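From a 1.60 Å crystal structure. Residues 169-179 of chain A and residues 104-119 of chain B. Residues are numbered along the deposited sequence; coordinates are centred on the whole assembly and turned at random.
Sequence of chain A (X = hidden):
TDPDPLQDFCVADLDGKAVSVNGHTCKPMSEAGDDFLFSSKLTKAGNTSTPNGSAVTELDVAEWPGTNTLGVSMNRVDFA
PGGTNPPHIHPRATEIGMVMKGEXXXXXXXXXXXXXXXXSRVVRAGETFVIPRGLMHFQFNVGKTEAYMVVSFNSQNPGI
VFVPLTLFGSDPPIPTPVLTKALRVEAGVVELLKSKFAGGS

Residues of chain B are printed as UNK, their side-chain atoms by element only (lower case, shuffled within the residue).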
# COMPACT_ATOMS: atom_id res chain seq x y z
N GLY A 169 9.29 11.95 -31.13
CA GLY A 169 9.41 10.72 -31.89
C GLY A 169 8.58 9.56 -31.38
O GLY A 169 9.02 8.41 -31.47
N SER A 170 7.41 9.85 -30.80
CA SER A 170 6.54 8.78 -30.32
C SER A 170 6.04 7.97 -31.50
O SER A 170 6.25 8.39 -32.65
CB SER A 170 5.39 9.35 -29.49
OG SER A 170 4.59 10.30 -30.18
N ASP A 171 5.20 6.95 -31.33
CA ASP A 171 4.68 6.19 -32.47
C ASP A 171 3.17 6.09 -32.49
O ASP A 171 2.60 5.29 -31.74
CB ASP A 171 5.28 4.77 -32.42
CG ASP A 171 6.78 4.70 -32.59
OD1 ASP A 171 7.27 4.98 -33.70
OD2 ASP A 171 7.49 4.36 -31.61
N PRO A 172 2.50 6.84 -33.35
CA PRO A 172 3.08 7.82 -34.24
C PRO A 172 3.27 9.18 -33.58
O PRO A 172 2.93 9.35 -32.41
CB PRO A 172 2.00 7.96 -35.32
CG PRO A 172 0.72 7.83 -34.55
CD PRO A 172 1.01 6.81 -33.47
N PRO A 173 4.07 10.07 -34.16
CA PRO A 173 4.42 11.32 -33.53
C PRO A 173 3.23 12.21 -33.19
O PRO A 173 2.19 12.19 -33.85
CB PRO A 173 5.32 12.01 -34.55
CG PRO A 173 5.79 10.94 -35.47
CD PRO A 173 4.68 9.92 -35.50
N ILE A 174 3.39 13.03 -32.15
CA ILE A 174 2.34 13.97 -31.75
C ILE A 174 2.19 14.94 -32.92
O ILE A 174 3.20 15.38 -33.49
CB ILE A 174 2.77 14.74 -30.48
CG1 ILE A 174 2.99 13.78 -29.31
CG2 ILE A 174 1.74 15.80 -30.11
CD1 ILE A 174 3.69 14.40 -28.10
N PRO A 175 0.97 15.23 -33.33
CA PRO A 175 0.75 16.13 -34.46
C PRO A 175 1.52 17.42 -34.30
O PRO A 175 1.51 18.04 -33.23
CB PRO A 175 -0.76 16.34 -34.48
CG PRO A 175 -1.32 15.12 -33.81
CD PRO A 175 -0.30 14.75 -32.75
N THR A 176 2.03 17.96 -35.40
CA THR A 176 2.76 19.23 -35.37
C THR A 176 1.97 20.38 -34.79
O THR A 176 2.47 21.09 -33.90
CB THR A 176 3.39 19.55 -36.73
OG1 THR A 176 4.43 18.59 -36.96
CG2 THR A 176 4.00 20.94 -36.78
N PRO A 177 0.73 20.61 -35.20
CA PRO A 177 -0.10 21.68 -34.68
C PRO A 177 -0.31 21.61 -33.18
O PRO A 177 -0.51 22.63 -32.51
CB PRO A 177 -1.41 21.55 -35.45
CG PRO A 177 -1.03 20.83 -36.71
CD PRO A 177 0.02 19.85 -36.27
N VAL A 178 -0.35 20.41 -32.59
CA VAL A 178 -0.43 20.27 -31.14
C VAL A 178 0.87 20.81 -30.52
O VAL A 178 0.84 21.56 -29.55
CB VAL A 178 -0.66 18.82 -30.68
CG1 VAL A 178 -0.57 18.69 -29.16
CG2 VAL A 178 -2.01 18.31 -31.16
N LEU A 179 1.99 20.41 -31.10
CA LEU A 179 3.30 20.84 -30.62
C LEU A 179 3.60 22.30 -30.88
O LEU A 179 4.38 22.84 -30.08
CB LEU A 179 4.41 19.96 -31.20
CG LEU A 179 4.47 18.52 -30.69
CD1 LEU A 179 5.53 17.74 -31.46
CD2 LEU A 179 4.75 18.47 -29.20
N UNK B 104 -12.61 17.37 -27.66
CA UNK B 104 -11.21 17.39 -27.29
C UNK B 104 -10.41 16.20 -27.82
O UNK B 104 -10.76 15.04 -27.56
c UNK B 104 -10.68 19.83 -25.28
c UNK B 104 -11.50 18.59 -24.95
c UNK B 104 -11.39 18.29 -23.46
c UNK B 104 -11.05 17.39 -25.76
N UNK B 105 -9.30 16.49 -28.49
CA UNK B 105 -8.36 15.44 -28.87
C UNK B 105 -7.56 15.12 -27.60
O UNK B 105 -6.92 16.01 -27.03
c UNK B 105 -6.91 13.63 -31.06
c UNK B 105 -7.41 15.86 -29.99
c UNK B 105 -5.22 15.48 -31.18
c UNK B 105 -6.32 14.84 -30.35
N UNK B 106 -7.70 13.91 -27.11
CA UNK B 106 -7.02 13.46 -25.89
C UNK B 106 -5.93 12.47 -26.30
O UNK B 106 -6.25 11.49 -26.98
c UNK B 106 -9.08 13.75 -24.48
c UNK B 106 -7.27 12.27 -23.68
c UNK B 106 -7.99 12.77 -24.92
N UNK B 107 -4.69 12.73 -25.89
CA UNK B 107 -3.62 11.79 -26.28
C UNK B 107 -2.87 11.30 -25.04
O UNK B 107 -2.59 12.05 -24.11
N UNK B 108 -2.61 10.00 -25.02
CA UNK B 108 -1.90 9.32 -23.94
C UNK B 108 -0.69 8.61 -24.54
O UNK B 108 -0.83 7.91 -25.54
c UNK B 108 -1.99 7.65 -22.06
c UNK B 108 -2.77 8.30 -23.20
c UNK B 108 -4.05 8.92 -22.64
c UNK B 108 -5.24 8.72 -23.56
N UNK B 109 0.49 8.81 -23.95
CA UNK B 109 1.71 8.19 -24.46
C UNK B 109 2.28 7.09 -23.59
O UNK B 109 2.54 7.27 -22.39
c UNK B 109 2.33 10.35 -25.73
c UNK B 109 3.12 10.13 -27.02
c UNK B 109 2.74 9.31 -24.67
c UNK B 109 2.51 11.76 -25.22
N UNK B 110 2.52 5.92 -24.18
CA UNK B 110 3.13 4.81 -23.45
C UNK B 110 4.60 5.11 -23.17
O UNK B 110 5.20 5.97 -23.82
N UNK B 111 5.18 4.41 -22.21
CA UNK B 111 6.59 4.56 -21.86
C UNK B 111 7.47 3.86 -22.89
O UNK B 111 6.96 3.33 -23.88
c UNK B 111 6.87 3.98 -20.47
o UNK B 111 6.79 2.56 -20.52
N UNK B 112 8.78 3.83 -22.68
CA UNK B 112 9.70 3.20 -23.61
C UNK B 112 9.44 1.72 -23.86
O UNK B 112 9.49 1.29 -25.02
c UNK B 112 12.41 3.79 -25.29
c UNK B 112 12.21 2.83 -24.13
c UNK B 112 11.16 3.37 -23.16
c UNK B 112 13.52 2.56 -23.41
N UNK B 113 9.04 0.95 -22.85
CA UNK B 113 8.75 -0.47 -23.04
C UNK B 113 7.45 -0.73 -23.77
O UNK B 113 7.16 -1.86 -24.18
c UNK B 113 8.83 -1.23 -21.72
o UNK B 113 11.21 -1.17 -22.03
o UNK B 113 10.45 -2.23 -20.29
c UNK B 113 10.26 -1.56 -21.32
N UNK B 114 6.64 0.30 -23.97
CA UNK B 114 5.39 0.24 -24.71
C UNK B 114 5.61 0.84 -26.10
O UNK B 114 4.69 1.24 -26.82
o UNK B 114 3.83 0.29 -22.85
c UNK B 114 4.28 1.01 -23.98
N UNK B 115 6.87 0.98 -26.49
CA UNK B 115 7.28 1.54 -27.75
C UNK B 115 6.89 2.99 -27.95
O UNK B 115 6.65 3.43 -29.08
N UNK B 116 6.72 3.75 -26.87
CA UNK B 116 6.29 5.14 -26.90
C UNK B 116 5.06 5.33 -27.78
O UNK B 116 4.98 6.29 -28.55
o UNK B 116 8.33 6.17 -25.13
n UNK B 116 9.77 6.27 -26.84
c UNK B 116 8.54 6.18 -26.34
c UNK B 116 7.42 6.07 -27.35
N UNK B 117 4.09 4.44 -27.66
CA UNK B 117 2.89 4.50 -28.48
C UNK B 117 2.02 5.70 -28.11
O UNK B 117 1.78 5.93 -26.93
c UNK B 117 2.03 3.25 -28.30
c UNK B 117 1.52 -0.27 -29.55
c UNK B 117 2.36 2.05 -29.16
c UNK B 117 1.13 1.14 -29.15
n UNK B 117 0.57 -1.30 -29.05
N UNK B 118 1.51 6.38 -29.14
CA UNK B 118 0.58 7.47 -28.90
C UNK B 118 -0.84 6.99 -29.17
O UNK B 118 -1.18 6.63 -30.30
c UNK B 118 0.19 10.88 -30.79
c UNK B 118 -0.20 9.80 -29.79
c UNK B 118 -0.41 10.41 -28.41
c UNK B 118 0.87 8.69 -29.77
N UNK B 119 -1.64 6.98 -28.12
CA UNK B 119 -3.06 6.67 -28.23
C UNK B 119 -3.81 8.00 -28.25
O UNK B 119 -3.64 8.76 -27.28
c UNK B 119 -3.52 3.39 -27.49
o UNK B 119 -1.29 0.70 -26.47
c UNK B 119 -1.82 1.96 -26.60
c UNK B 119 -2.97 2.14 -27.33
c UNK B 119 -3.55 5.86 -27.04
c UNK B 119 -2.93 4.49 -26.88
c UNK B 119 -1.79 4.30 -26.12
c UNK B 119 -1.23 3.04 -25.98

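Position 104 of chain B carries four carbons forked at the second, out of reach of chain A: B:Leu104, a buried strand residue. Position 105 has the same four-carbon fork, but its CA-to-CB bond points toward chain A and a terminal carbon meets the side chain of A:Val178; this is B:Leu105, whose CD2 lies 4.3 Å from A:Val178 CG2, an apolar contact with the helix. At 106 a single carbon bears two more, out of reach: B:Val106, a beta-branched residue at ease in a strand. Position 107 has no side-chain atoms, and a CB would be crowded by a side-chain carbon of position 118 (3.2 Å): B:Gly107. Position 108 shows four carbons forked at the first, one arm two carbons long: B:Ile108, again buried and out of reach.

Position 109 returns to a fork at the second of four carbons; its CA-to-CB bond points toward chain A, and its carbons meet A:Ser170 and A:Ile174. It is B:Leu109; its CD2 approaches A:Ser170 CB to 3.4 Å and its CD1 lies 4.1 Å from A:Ile174 CD1, so a branched apolar chain suits this buried spot. Position 110 has no side chain: B:Gly110, where a CB would clash with CB of position 114. One carbon and one oxygen at 111 give B:Ser111, its hydroxyl bonded elsewhere in the structure. Position 112, four carbons forked at the second, is B:Leu112; 113, two carbons with two oxygens on the second, is B:Asp113, a charged carboxylate at ease where it is exposed; 114, one carbon and one oxygen, is B:Ser114, its hydroxyl hydrogen-bonded elsewhere in the structure. None of these three side chains contacts chain A.

Position 115 lacks a side chain and has positive phi, which favours glycine: B:Gly115. Position 116 has two carbons, the second bearing one oxygen and one nitrogen, and its CB lies 4.4 Å from A:Ser170 CB: B:Asn116, a residue that tolerates its left-handed backbone (phi 48°, psi 45°). At 117 four carbons in a row end in nitrogen: B:Lys117, whose CA-to-CB bond points away overall, in keeping with an exposed, charged chain. Position 118, four carbons forked at the second, meets several chain A residues: B:Leu118, with CB 4.2 Å from A:Pro172 CD and CD2 4.3 Å from A:Ile174 CG1. Position 119 is a six-carbon ring on one carbon, bearing an oxygen: B:Tyr119, whose CA-to-CB bond points away from chain A and whose side chain makes no contact with it.

The contact joins a single beta bridge to an apolar patch. A:Asp171 N donates to B:Asn116 O (2.9 Å), and B:Leu118 N donates to A:Asp171 O (3.0 Å); both are nearly straight backbone bonds, which ask of the donor residues no more than a free N-H. Beside them, B:Leu118 packs against the proline-rich loop, while B:Leu109 and B:Leu105 extend the apolar surface to A:Ile174 and A:Val178.

Chain B (104-119) LLVGILGSLDSGNKLY
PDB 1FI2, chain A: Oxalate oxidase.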